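Local coordinates for protein carbohydrate kinase, FGGY (Rhodospirillum rubrum, PDB 3IFR) that probably phosphorylates D-xylulose with ATP, as a xylulose kinase of the FGGY family of carbohydrate kinases, at residues L12-T17 with T83-A88; G46-D51 with Q104-R109; A88-D93 with T159-Y164; L138-L143 with V200-I205; G173-D178 with A209-H214. All blocks are in the same frame, centred on the assembly; numbering follows the deposited sequence.

Contact 1: residues L12-T17 with T83-A88; sequences LDIGTT and TGMLPA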
# COMPACT_ATOMS: atom_id res chain seq x y z
N LEU A 12 11.54 -8.82 -6.54
CA LEU A 12 11.24 -9.71 -5.45
C LEU A 12 10.30 -8.97 -4.48
O LEU A 12 10.56 -7.83 -4.10
CB LEU A 12 12.55 -10.08 -4.75
CG LEU A 12 12.47 -10.86 -3.41
CD1 LEU A 12 11.84 -12.25 -3.63
CD2 LEU A 12 13.82 -11.00 -2.76
N ASP A 13 9.23 -9.62 -4.05
CA ASP A 13 8.25 -8.97 -3.17
C ASP A 13 8.09 -9.78 -1.86
O ASP A 13 7.58 -10.91 -1.84
CB ASP A 13 6.91 -8.81 -3.91
CG ASP A 13 5.76 -8.41 -2.99
OD1 ASP A 13 6.01 -7.87 -1.90
OD2 ASP A 13 4.59 -8.67 -3.37
N ILE A 14 8.58 -9.18 -0.78
CA ILE A 14 8.47 -9.74 0.55
C ILE A 14 7.10 -9.34 1.07
O ILE A 14 6.96 -8.32 1.79
CB ILE A 14 9.57 -9.23 1.50
CG1 ILE A 14 10.87 -10.01 1.31
CG2 ILE A 14 9.22 -9.58 2.91
CD1 ILE A 14 11.49 -9.90 -0.00
N GLY A 15 6.10 -10.12 0.71
CA GLY A 15 4.71 -9.78 0.97
C GLY A 15 4.26 -10.31 2.30
O GLY A 15 4.98 -11.06 2.96
N THR A 16 3.05 -9.97 2.68
CA THR A 16 2.55 -10.32 3.97
C THR A 16 2.22 -11.79 4.08
O THR A 16 2.56 -12.41 5.10
CB THR A 16 1.31 -9.51 4.32
OG1 THR A 16 1.73 -8.26 4.77
CG2 THR A 16 0.58 -10.15 5.54
N THR A 17 1.50 -12.34 3.11
CA THR A 17 1.21 -13.76 3.17
C THR A 17 1.92 -14.54 2.05
O THR A 17 1.73 -15.75 1.89
CB THR A 17 -0.30 -14.05 3.12
OG1 THR A 17 -0.80 -13.64 1.85
CG2 THR A 17 -1.04 -13.31 4.26
N THR A 83 11.11 -5.26 -2.95
CA THR A 83 10.05 -4.51 -2.32
C THR A 83 9.39 -5.45 -1.25
O THR A 83 9.73 -6.65 -1.16
CB THR A 83 9.05 -4.06 -3.41
OG1 THR A 83 7.94 -3.35 -2.85
CG2 THR A 83 8.52 -5.27 -4.17
N GLY A 84 8.49 -4.89 -0.44
CA GLY A 84 7.73 -5.66 0.52
C GLY A 84 6.87 -4.75 1.38
O GLY A 84 6.86 -3.54 1.22
N MSE A 85 6.15 -5.34 2.34
CA MSE A 85 5.29 -4.53 3.21
C MSE A 85 6.10 -3.57 4.12
O MSE A 85 7.26 -3.83 4.43
CB MSE A 85 4.34 -5.44 3.99
CG MSE A 85 4.85 -5.91 5.35
SE MSE A 85 6.47 -7.07 5.42
CE MSE A 85 5.69 -8.87 5.10
N LEU A 86 5.50 -2.47 4.52
CA LEU A 86 6.14 -1.53 5.45
C LEU A 86 5.06 -0.77 6.24
O LEU A 86 3.88 -0.77 5.87
CB LEU A 86 7.04 -0.52 4.68
CG LEU A 86 6.38 0.58 3.84
CD1 LEU A 86 7.38 1.65 3.37
CD2 LEU A 86 5.64 -0.01 2.62
N PRO A 87 5.46 -0.13 7.34
CA PRO A 87 6.79 -0.34 7.93
C PRO A 87 6.78 -1.57 8.83
O PRO A 87 5.98 -1.63 9.77
CB PRO A 87 7.00 0.91 8.79
CG PRO A 87 5.83 1.82 8.49
CD PRO A 87 4.73 0.96 7.98
N ALA A 88 7.61 -2.57 8.52
CA ALA A 88 7.75 -3.69 9.39
C ALA A 88 8.83 -3.24 10.35
O ALA A 88 9.64 -2.35 10.03
CB ALA A 88 8.17 -4.93 8.61
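Leu-12 and Thr-83 open a short run of parallel strand pairing. Thr-83 N donates to Leu-12 O at 2.9 Å, almost straight. Thr-83 O then accepts from Ile-14 N at 2.8 Å. As the strands end, Met-85 N closes a third bond to Ile-14 O, 3.1 Å long and more bent at 149°. Ile-14 is also the centre of an inverse gamma turn, at the end of strand 8-14.

Asp-13 and Thr-83 share one face of the sheet. CG2 of Thr-83 packs on CB of Asp-13 at 3.9 Å. Thr-83 OG1 stands anti to its own backbone N (chi1 178°) and bonds to Ala-243 O on the next strand. On the other face, Ile-14 lies opposite Gly-84, whose CA is 3.0 Å from Ile-14 O. A CB on Gly-84 would clash with that oxygen.

Met-85 is a selenomethionine. Its chain bends at chi2 and chi3 and lays CE against the backbone of Gly-15 and Thr-16. OG1 of Thr-16 meets its CB and CG.

These are the central parallel strands of an actin-like ATPase fold. The backbone bonds fix their register, and the bare glycine lets the two chains run close.

Contact 2: residues G46-D51 with Q104-R109; sequences GWAEED and QQSDGR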
# COMPACT_ATOMS: atom_id res chain seq x y z
N GLY A 46 -4.59 -9.28 18.25
CA GLY A 46 -4.20 -8.01 17.67
C GLY A 46 -2.71 -7.92 17.38
O GLY A 46 -2.24 -6.92 16.82
N TRP A 47 -1.95 -8.95 17.80
CA TRP A 47 -0.55 -9.09 17.41
C TRP A 47 -0.37 -9.54 15.95
O TRP A 47 -1.13 -10.39 15.48
CB TRP A 47 0.14 -10.09 18.33
CG TRP A 47 0.45 -9.50 19.64
CD1 TRP A 47 -0.30 -8.59 20.34
CD2 TRP A 47 1.59 -9.77 20.43
NE1 TRP A 47 0.33 -8.25 21.50
CE2 TRP A 47 1.48 -8.98 21.60
CE3 TRP A 47 2.72 -10.58 20.27
CZ2 TRP A 47 2.44 -9.00 22.59
CZ3 TRP A 47 3.66 -10.60 21.27
CH2 TRP A 47 3.52 -9.80 22.41
N ALA A 48 0.59 -8.97 15.23
CA ALA A 48 0.90 -9.43 13.86
C ALA A 48 2.40 -9.54 13.70
O ALA A 48 3.11 -8.51 13.67
CB ALA A 48 0.34 -8.50 12.81
N GLU A 49 2.90 -10.76 13.62
CA GLU A 49 4.35 -10.95 13.61
C GLU A 49 4.79 -11.84 12.48
O GLU A 49 4.02 -12.71 12.06
CB GLU A 49 4.82 -11.55 14.95
CG GLU A 49 4.51 -10.65 16.14
CD GLU A 49 5.28 -10.98 17.40
OE1 GLU A 49 5.61 -12.15 17.66
OE2 GLU A 49 5.52 -10.03 18.17
N GLU A 50 6.02 -11.63 11.99
CA GLU A 50 6.63 -12.60 11.08
C GLU A 50 8.07 -12.94 11.42
O GLU A 50 8.74 -12.29 12.22
CB GLU A 50 6.44 -12.24 9.60
CG GLU A 50 5.02 -11.73 9.28
CD GLU A 50 4.63 -11.80 7.80
OE1 GLU A 50 5.50 -11.64 6.92
OE2 GLU A 50 3.42 -11.99 7.51
N ASP A 51 8.54 -14.03 10.84
CA ASP A 51 9.84 -14.54 11.11
C ASP A 51 10.74 -14.10 9.98
O ASP A 51 10.59 -14.60 8.86
CB ASP A 51 9.74 -16.06 11.11
CG ASP A 51 11.05 -16.74 11.44
OD1 ASP A 51 12.05 -16.00 11.62
OD2 ASP A 51 11.07 -18.00 11.52
N GLN A 104 4.64 -6.57 12.28
CA GLN A 104 4.04 -6.08 11.03
C GLN A 104 3.28 -4.73 11.15
O GLN A 104 2.96 -4.29 12.26
CB GLN A 104 3.13 -7.16 10.47
CG GLN A 104 3.83 -8.47 10.42
CD GLN A 104 5.11 -8.41 9.56
OE1 GLN A 104 6.20 -8.64 10.04
NE2 GLN A 104 4.96 -8.09 8.30
N GLN A 105 2.96 -4.07 10.03
CA GLN A 105 2.19 -2.83 10.14
C GLN A 105 0.73 -3.00 10.54
O GLN A 105 0.13 -2.14 11.14
CB GLN A 105 2.30 -1.92 8.90
CG GLN A 105 2.67 -2.59 7.62
CD GLN A 105 1.84 -3.80 7.33
OE1 GLN A 105 0.63 -3.70 7.12
NE2 GLN A 105 2.49 -4.97 7.29
N SER A 106 0.13 -4.13 10.24
CA SER A 106 -1.21 -4.34 10.79
C SER A 106 -1.22 -4.61 12.30
O SER A 106 -2.28 -4.78 12.87
CB SER A 106 -1.85 -5.51 10.08
OG SER A 106 -0.96 -6.61 10.11
N ASP A 107 -0.06 -4.67 12.96
CA ASP A 107 -0.04 -5.01 14.39
C ASP A 107 -0.75 -3.93 15.21
O ASP A 107 -0.66 -2.74 14.88
CB ASP A 107 1.38 -5.21 14.89
CG ASP A 107 1.45 -5.67 16.37
OD1 ASP A 107 1.57 -6.89 16.60
OD2 ASP A 107 1.37 -4.82 17.28
N GLY A 108 -1.45 -4.33 16.27
CA GLY A 108 -2.24 -3.42 17.09
C GLY A 108 -1.85 -3.34 18.56
O GLY A 108 -2.64 -2.91 19.39
N ARG A 109 -0.62 -3.70 18.90
CA ARG A 109 -0.29 -3.81 20.32
C ARG A 109 0.06 -2.51 21.01
O ARG A 109 0.11 -2.48 22.22
CB ARG A 109 0.84 -4.83 20.57
CG ARG A 109 2.23 -4.23 20.50
CD ARG A 109 3.29 -5.29 20.53
NE ARG A 109 3.14 -6.21 19.41
CZ ARG A 109 3.90 -7.28 19.21
NH1 ARG A 109 4.84 -7.58 20.09
NH2 ARG A 109 3.70 -8.04 18.14
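Trp-47 and Arg-109 lie flat on each other. The guanidinium covers one face of the indole, with planes 15° apart. CZ of Arg-109 sits 3.6 Å from the centroid of the six-membered ring of Trp-47, a cation-pi stack. NH1 reaches over the CZ3 and CH2 side, while CB of Arg-109 packs near NE1 of the indole.

The edge of the same guanidinium is taken by two carboxylates. Glu-49 crosses Arg-109 at about a right angle, and its OE2 receives Arg-109 NH2 at 2.7 Å in the guanidinium plane. Arg-100 is a second salt-bridge partner of OE2. Arg-109 grips Asp-107 side-on, NH2 of Arg-109 to OD1 of Asp-107 at 2.9 Å and NE to OD2 at 3.1 Å. Leaving weak bonds aside, each Asp-107 oxygen has two donors, from opposite faces of its plane. Asp-107 OD1 also takes Ala-48 N at 2.7 Å, and Asp-107 OD2 takes Arg-109 N, which makes an Asx turn. This would hold the carboxylate against rotation and probably keep it ionised.

Backbone bonds flank the network: Gly-108 N to Gly-46 O, and Gln-104 N to Ala-48 O. At the far end, the Gln-104 amide stacks on the Glu-50 carboxylate, planes 20° apart, with Gln-104 CD 3.3 Å from Glu-50 CG. Their polar ends have other mates, Ser-102 for Gln-104 OE1 and Trp-55 for Glu-50 OE1.

The arrangement is a salt-bridge network round the edge of a guanidinium whose face stacks on a tryptophan. It joins the loop after strand 102-103, with its type I turn from Gln-104 to Asp-107, to strand 49-50 and the residues just before it, within the N-terminal FGGY domain.

Contact 3: residues A88-D93 with T159-Y164; sequences AVVLLD and TVCGSY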
# COMPACT_ATOMS: atom_id res chain seq x y z
N ALA A 88 7.61 -2.57 8.52
CA ALA A 88 7.75 -3.69 9.39
C ALA A 88 8.83 -3.24 10.35
O ALA A 88 9.64 -2.35 10.03
CB ALA A 88 8.17 -4.93 8.61
N VAL A 89 8.83 -3.80 11.55
CA VAL A 89 9.87 -3.51 12.52
C VAL A 89 10.68 -4.76 12.77
O VAL A 89 10.17 -5.73 13.35
CB VAL A 89 9.27 -3.03 13.85
CG1 VAL A 89 10.34 -2.91 14.93
CG2 VAL A 89 8.52 -1.69 13.66
N VAL A 90 11.92 -4.73 12.32
CA VAL A 90 12.91 -5.79 12.50
C VAL A 90 14.03 -5.25 13.39
O VAL A 90 14.56 -4.16 13.08
CB VAL A 90 13.52 -6.18 11.13
CG1 VAL A 90 14.58 -7.28 11.30
CG2 VAL A 90 12.43 -6.67 10.22
N LEU A 91 14.40 -6.01 14.43
CA LEU A 91 15.48 -5.65 15.38
C LEU A 91 16.73 -6.55 15.27
O LEU A 91 16.67 -7.76 15.44
CB LEU A 91 14.96 -5.65 16.83
CG LEU A 91 13.65 -4.85 16.94
CD1 LEU A 91 12.98 -4.94 18.28
CD2 LEU A 91 13.96 -3.42 16.61
N LEU A 92 17.88 -5.93 14.98
CA LEU A 92 19.13 -6.68 14.99
C LEU A 92 20.03 -6.24 16.14
O LEU A 92 20.11 -5.06 16.50
CB LEU A 92 19.89 -6.61 13.65
CG LEU A 92 19.08 -6.90 12.39
CD1 LEU A 92 19.93 -6.72 11.12
CD2 LEU A 92 18.42 -8.30 12.45
N ASP A 93 20.72 -7.22 16.72
CA ASP A 93 21.72 -6.95 17.73
C ASP A 93 23.07 -6.59 17.09
O ASP A 93 23.18 -6.40 15.88
CB ASP A 93 21.83 -8.15 18.63
CG ASP A 93 22.52 -9.32 17.97
OD1 ASP A 93 22.63 -10.33 18.68
OD2 ASP A 93 22.95 -9.28 16.79
N THR A 159 20.51 -2.34 15.33
CA THR A 159 19.88 -1.94 14.06
C THR A 159 18.37 -2.19 14.08
O THR A 159 17.88 -3.29 14.45
CB THR A 159 20.51 -2.71 12.88
OG1 THR A 159 21.92 -2.45 12.81
CG2 THR A 159 19.85 -2.37 11.56
N VAL A 160 17.63 -1.17 13.69
CA VAL A 160 16.21 -1.31 13.45
C VAL A 160 15.98 -0.98 11.98
O VAL A 160 16.54 0.01 11.46
CB VAL A 160 15.38 -0.40 14.37
CG1 VAL A 160 15.82 1.09 14.23
CG2 VAL A 160 13.91 -0.54 14.05
N CYS A 161 15.20 -1.84 11.32
CA CYS A 161 14.92 -1.72 9.90
C CYS A 161 13.63 -2.44 9.52
O CYS A 161 12.98 -3.02 10.38
CB CYS A 161 16.09 -2.28 9.07
SG CYS A 161 16.34 -4.07 9.18
N GLY A 162 13.28 -2.44 8.23
CA GLY A 162 12.02 -2.98 7.78
C GLY A 162 12.30 -4.30 7.11
O GLY A 162 13.43 -4.77 7.12
N SER A 163 11.27 -4.89 6.49
CA SER A 163 11.40 -6.25 6.00
C SER A 163 12.32 -6.31 4.80
O SER A 163 13.30 -7.01 4.83
CB SER A 163 10.04 -6.80 5.59
OG SER A 163 9.47 -5.90 4.66
N TYR A 164 12.01 -5.56 3.76
CA TYR A 164 12.84 -5.59 2.56
C TYR A 164 14.23 -4.97 2.85
O TYR A 164 15.24 -5.36 2.23
CB TYR A 164 12.08 -5.03 1.29
CG TYR A 164 11.56 -3.59 1.40
CD1 TYR A 164 12.41 -2.48 1.21
CD2 TYR A 164 10.23 -3.34 1.74
CE1 TYR A 164 11.94 -1.16 1.35
CE2 TYR A 164 9.74 -2.06 1.87
CZ TYR A 164 10.59 -0.96 1.68
OH TYR A 164 10.09 0.32 1.83
O HOH W 1 9.22 -2.70 6.16
O HOH W 2 23.44 -4.72 13.36
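Leu-91 and Val-160 lie side by side on one face of a two-stranded antiparallel sheet, strand 90-92 with strand 159-161. CD2 of Leu-91 meets CG2 of Val-160 at 3.9 Å. This face is covered by helix 139-149, through Ile-146 and Val-139.

The other face carries Val-90, Leu-92, Thr-159 and Cys-161. CB of Val-90 is 4.0 Å from Cys-161 SG. The CB atoms of Leu-92 and Thr-159 are equally close. Helix 163-172 packs here with Tyr-166 and Met-169, and Trp-55 touches Val-90.

Four backbone bonds hold the strands. Val-90 and Cys-161 form one hydrogen-bonded pair, with N of each donating to O of the other. Leu-92 and Thr-159 form the second; Leu-92 N to Thr-159 O is short and straight, 2.7 Å at 177°. Leu-91 and Val-160 are the non-hydrogen-bonded pair between them.

Polar links lie at both ends. Thr-159 OG1 bonds to Arg-175 NH2 and to a water that donates to Asp-93 O. At the other end, Gly-162 holds the N-cap position of helix 163-172, and its CA is 3.3 Å from Ala-88 O. CB of Ala-88 touches CB of Ser-163, whose OG bonds to Met-85 O. A second water accepts from both Ala-88 N, at 2.9 Å, and Ser-163 N, at 3.0 Å.

Contact 4: residues L138-L143 with V200-I205; sequences LVTAKL and VALAHI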
# COMPACT_ATOMS: atom_id res chain seq x y z
N LEU A 138 3.83 4.02 13.19
CA LEU A 138 5.18 4.55 13.38
C LEU A 138 6.09 3.50 14.03
O LEU A 138 5.75 2.93 15.09
CB LEU A 138 5.19 5.79 14.27
CG LEU A 138 4.39 6.99 13.80
CD1 LEU A 138 4.44 8.07 14.88
CD2 LEU A 138 4.93 7.48 12.45
N VAL A 139 7.22 3.24 13.39
CA VAL A 139 8.31 2.48 14.00
C VAL A 139 8.55 2.96 15.45
O VAL A 139 8.72 2.14 16.37
CB VAL A 139 9.56 2.65 13.17
CG1 VAL A 139 10.78 2.03 13.89
CG2 VAL A 139 9.31 2.01 11.80
N THR A 140 8.52 4.27 15.64
CA THR A 140 8.63 4.91 16.97
C THR A 140 7.63 4.39 18.02
O THR A 140 7.99 4.14 19.17
CB THR A 140 8.45 6.42 16.82
OG1 THR A 140 9.55 6.95 16.07
CG2 THR A 140 8.33 7.10 18.17
N ALA A 141 6.36 4.24 17.65
CA ALA A 141 5.38 3.67 18.57
C ALA A 141 5.75 2.23 18.96
O ALA A 141 5.85 1.90 20.14
CB ALA A 141 3.98 3.71 18.00
N LYS A 142 5.96 1.37 17.96
CA LYS A 142 6.44 0.03 18.25
C LYS A 142 7.72 -0.00 19.07
O LYS A 142 7.82 -0.82 19.98
CB LYS A 142 6.56 -0.81 16.98
CG LYS A 142 5.19 -1.19 16.42
CD LYS A 142 5.32 -1.57 14.98
CE LYS A 142 4.00 -2.13 14.36
NZ LYS A 142 3.17 -1.10 13.68
N LEU A 143 8.68 0.89 18.80
CA LEU A 143 9.89 0.99 19.63
C LEU A 143 9.59 1.31 21.12
O LEU A 143 10.09 0.62 22.01
CB LEU A 143 10.87 2.00 19.06
CG LEU A 143 12.14 1.50 18.39
CD1 LEU A 143 12.10 0.02 18.12
CD2 LEU A 143 12.48 2.35 17.11
N VAL A 200 14.54 10.36 15.79
CA VAL A 200 14.96 9.10 16.37
C VAL A 200 14.92 9.15 17.91
O VAL A 200 14.42 8.24 18.56
CB VAL A 200 16.35 8.69 15.85
CG1 VAL A 200 16.73 7.35 16.38
CG2 VAL A 200 16.35 8.66 14.33
N ALA A 201 15.40 10.24 18.49
CA ALA A 201 15.33 10.40 19.95
C ALA A 201 13.95 10.10 20.52
O ALA A 201 13.85 9.54 21.58
CB ALA A 201 15.80 11.80 20.40
N LEU A 202 12.88 10.48 19.84
CA LEU A 202 11.53 10.17 20.32
C LEU A 202 11.30 8.67 20.64
O LEU A 202 10.44 8.32 21.45
CB LEU A 202 10.48 10.58 19.27
CG LEU A 202 9.68 11.89 19.22
CD1 LEU A 202 8.36 11.56 18.61
CD2 LEU A 202 9.49 12.58 20.57
N ALA A 203 12.01 7.80 19.94
CA ALA A 203 11.82 6.36 20.09
C ALA A 203 12.82 5.85 21.14
O ALA A 203 12.88 4.65 21.44
CB ALA A 203 12.05 5.65 18.71
N HIS A 204 13.63 6.77 21.67
CA HIS A 204 14.54 6.46 22.78
C HIS A 204 15.59 5.41 22.39
O HIS A 204 16.07 4.66 23.25
CB HIS A 204 13.77 5.93 24.01
CG HIS A 204 12.72 6.86 24.54
ND1 HIS A 204 11.65 6.42 25.29
CD2 HIS A 204 12.58 8.20 24.43
CE1 HIS A 204 10.89 7.45 25.62
NE2 HIS A 204 11.42 8.54 25.11
N ILE A 205 15.91 5.32 21.10
CA ILE A 205 17.04 4.51 20.68
C ILE A 205 18.14 5.47 20.29
O ILE A 205 17.89 6.63 20.00
CB ILE A 205 16.72 3.60 19.46
CG1 ILE A 205 16.25 4.46 18.28
CG2 ILE A 205 15.64 2.63 19.80
CD1 ILE A 205 15.89 3.70 17.00
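Leu-143 and Ala-203 meet where the first turn of helix 139-149 packs on the turn that follows helix 197-201. This is plain helix-to-turn packing inside the N-terminal FGGY domain.

The contact is mainly apolar. CB of Ala-203 faces the helix and is touched by Leu-143 CD2 at 3.7 Å. Thr-140, one turn earlier, reaches the same methyl with OG1 and CG2. Leu-143 crosses Ile-205 at about a right angle, with Leu-143 CG against Ile-205 CG2 at 3.9 Å. An alanine in place of Leu-143 would probably open a gap beside Ala-203 and leave Ile-205 CD1 without this packing partner.

No hydrogen bond joins the two segments. Polar ties run through neighbours instead: Leu-202 O accepts from Arg-144 NE, and His-204 ND1 bonds to Glu-147 OE2, both on the same helix 139-149. Within the turn, Ala-203 N bonds to Val-200 O and His-204 N to Ala-201 O. The second closes a type I turn, and His-204 leaves it with positive phi.

Other packing flanks the contact. Leu-117 touches both Thr-140 and Leu-202, and Phe-154 lies on Ile-205. At the Ile-205 end, CD1 of Ile-205 meets CD2 of Leu-143 at 3.7 Å.

Contact 5: residues G173-D178 with A209-H214; sequences GERVVD and AVPPAH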
# COMPACT_ATOMS: atom_id res chain seq x y z
N GLY A 173 25.38 -6.97 2.03
CA GLY A 173 26.17 -6.58 3.17
C GLY A 173 26.16 -5.08 3.42
O GLY A 173 26.89 -4.58 4.26
N GLU A 174 25.35 -4.34 2.69
CA GLU A 174 25.26 -2.93 2.99
C GLU A 174 24.35 -2.72 4.21
O GLU A 174 23.57 -3.58 4.58
CB GLU A 174 24.74 -2.19 1.77
CG GLU A 174 25.63 -2.33 0.55
CD GLU A 174 27.06 -1.89 0.85
OE1 GLU A 174 27.28 -1.25 1.91
OE2 GLU A 174 27.95 -2.21 0.05
N ARG A 175 24.42 -1.57 4.85
CA ARG A 175 23.51 -1.30 5.94
C ARG A 175 22.74 0.00 5.69
O ARG A 175 23.25 1.06 5.97
CB ARG A 175 24.29 -1.21 7.24
CG ARG A 175 23.47 -1.40 8.51
CD ARG A 175 24.32 -0.97 9.72
NE ARG A 175 23.53 -0.82 10.93
CZ ARG A 175 23.28 0.33 11.50
NH1 ARG A 175 23.75 1.44 10.96
NH2 ARG A 175 22.57 0.39 12.61
N VAL A 176 21.54 -0.08 5.12
CA VAL A 176 20.73 1.11 4.87
C VAL A 176 19.26 0.80 5.06
O VAL A 176 18.88 -0.36 5.13
CB VAL A 176 20.92 1.70 3.45
CG1 VAL A 176 22.42 2.01 3.16
CG2 VAL A 176 20.26 0.81 2.36
N VAL A 177 18.43 1.83 5.15
CA VAL A 177 17.00 1.62 4.96
C VAL A 177 16.42 2.51 3.85
O VAL A 177 16.94 3.59 3.59
CB VAL A 177 16.23 1.84 6.27
CG1 VAL A 177 16.60 0.76 7.22
CG2 VAL A 177 16.52 3.21 6.84
N ASP A 178 15.36 2.04 3.19
CA ASP A 178 14.57 2.85 2.28
C ASP A 178 14.16 4.15 3.00
O ASP A 178 13.72 4.12 4.19
CB ASP A 178 13.32 2.05 1.91
CG ASP A 178 12.47 2.68 0.83
OD1 ASP A 178 12.80 3.76 0.31
OD2 ASP A 178 11.43 2.05 0.50
N ALA A 209 21.33 3.53 15.75
CA ALA A 209 20.53 2.31 15.55
C ALA A 209 19.70 2.37 14.25
O ALA A 209 19.23 1.34 13.77
CB ALA A 209 19.63 2.06 16.72
N VAL A 210 19.52 3.56 13.69
CA VAL A 210 18.82 3.69 12.41
C VAL A 210 19.79 3.98 11.28
O VAL A 210 20.52 4.96 11.32
CB VAL A 210 17.77 4.82 12.39
CG1 VAL A 210 17.00 4.77 11.07
CG2 VAL A 210 16.83 4.70 13.58
N PRO A 211 19.79 3.11 10.27
CA PRO A 211 20.81 3.15 9.21
C PRO A 211 20.51 4.35 8.33
O PRO A 211 19.39 4.85 8.37
CB PRO A 211 20.59 1.82 8.44
CG PRO A 211 19.85 0.91 9.41
CD PRO A 211 18.99 1.87 10.25
N PRO A 212 21.50 4.81 7.55
CA PRO A 212 21.17 5.97 6.72
C PRO A 212 20.08 5.59 5.72
O PRO A 212 20.06 4.43 5.24
CB PRO A 212 22.47 6.27 5.95
CG PRO A 212 23.54 5.46 6.58
CD PRO A 212 22.88 4.33 7.34
N ALA A 213 19.21 6.55 5.39
CA ALA A 213 18.18 6.33 4.37
C ALA A 213 18.78 6.29 2.96
O ALA A 213 19.81 6.91 2.67
CB ALA A 213 17.10 7.39 4.46
N HIS A 214 18.12 5.54 2.08
CA HIS A 214 18.62 5.38 0.72
C HIS A 214 17.43 5.43 -0.24
O HIS A 214 16.40 4.81 0.04
CB HIS A 214 19.33 4.03 0.58
CG HIS A 214 19.69 3.65 -0.82
ND1 HIS A 214 20.92 3.90 -1.37
CD2 HIS A 214 18.98 3.00 -1.78
CE1 HIS A 214 20.96 3.45 -2.61
NE2 HIS A 214 19.80 2.87 -2.87
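Val-177 and Pro-211 form the tight, buried part of this contact. CG1 of Val-177 packs on CG of Pro-211 at 3.9 Å, the two side chains crossing at about a right angle. CG2 of Val-177 lies 3.6 Å from Pro-211 O. CB of Pro-211 also presses on CA of Val-176. Two backbone bonds join the segments as short parallel strands. Val-177 N donates to Pro-212 O at 3.1 Å, and Val-177 O takes His-214 N at 2.7 Å, a bent bond of 131°. Val-177 O is also 3.1 Å from Ala-213 CA.

The outer side is looser. Pro-212 is exposed, and its CD meets Arg-175 O. Val-176 CG2 touches His-214 CB at 3.8 Å. The His-214 ring leads away, and its NE2 bonds to Arg-218 O.

Arg-175 borders this side. Its chain is extended from CG to NE, and Pro-211 CG sits over the centre of one face of the Arg-175 guanidinium. Arg-175 NH2 also bonds to Ser-208 O. An alanine in place of Arg-175 would probably uncover Pro-211 and leave Thr-159 OG1 and Ser-208 O without this donor.

Neighbouring elements close round the pair. Val-177 rests on Cys-161 of strand 159-161 and on Asp-165 of helix 163-172, and Pro-211 on Met-169 of that helix. Asp-178 is the N-cap of helix 179-185; its OD1 takes Asn-180 N and its OD2 bonds to Tyr-164 OH. Val-176 and His-214 both touch Leu-220 of strand 219-222.

In the fold
From the N terminus, strand 8-14 meets strand 77-84 in contact 1, closing the first loop. Contact 2 starts within that loop and ends beyond it, so the two cross; Met-85 CE touches Glu-50. Contact 3 opens as contact 1 closes, sharing Ala-88, and brings strand 159-161 back to strand 90-92. Contact 2 also crosses contact 3. Contact 4 starts inside the loop of contact 3 and closes after it, tying helix 139-149 to the turn after helix 197-201. Contact 5 crosses contact 4 and follows contact 3. Contacts 3 and 5 touch through side chains of strand 159-161 and helix 163-172. All five lie within the N-terminal FGGY domain.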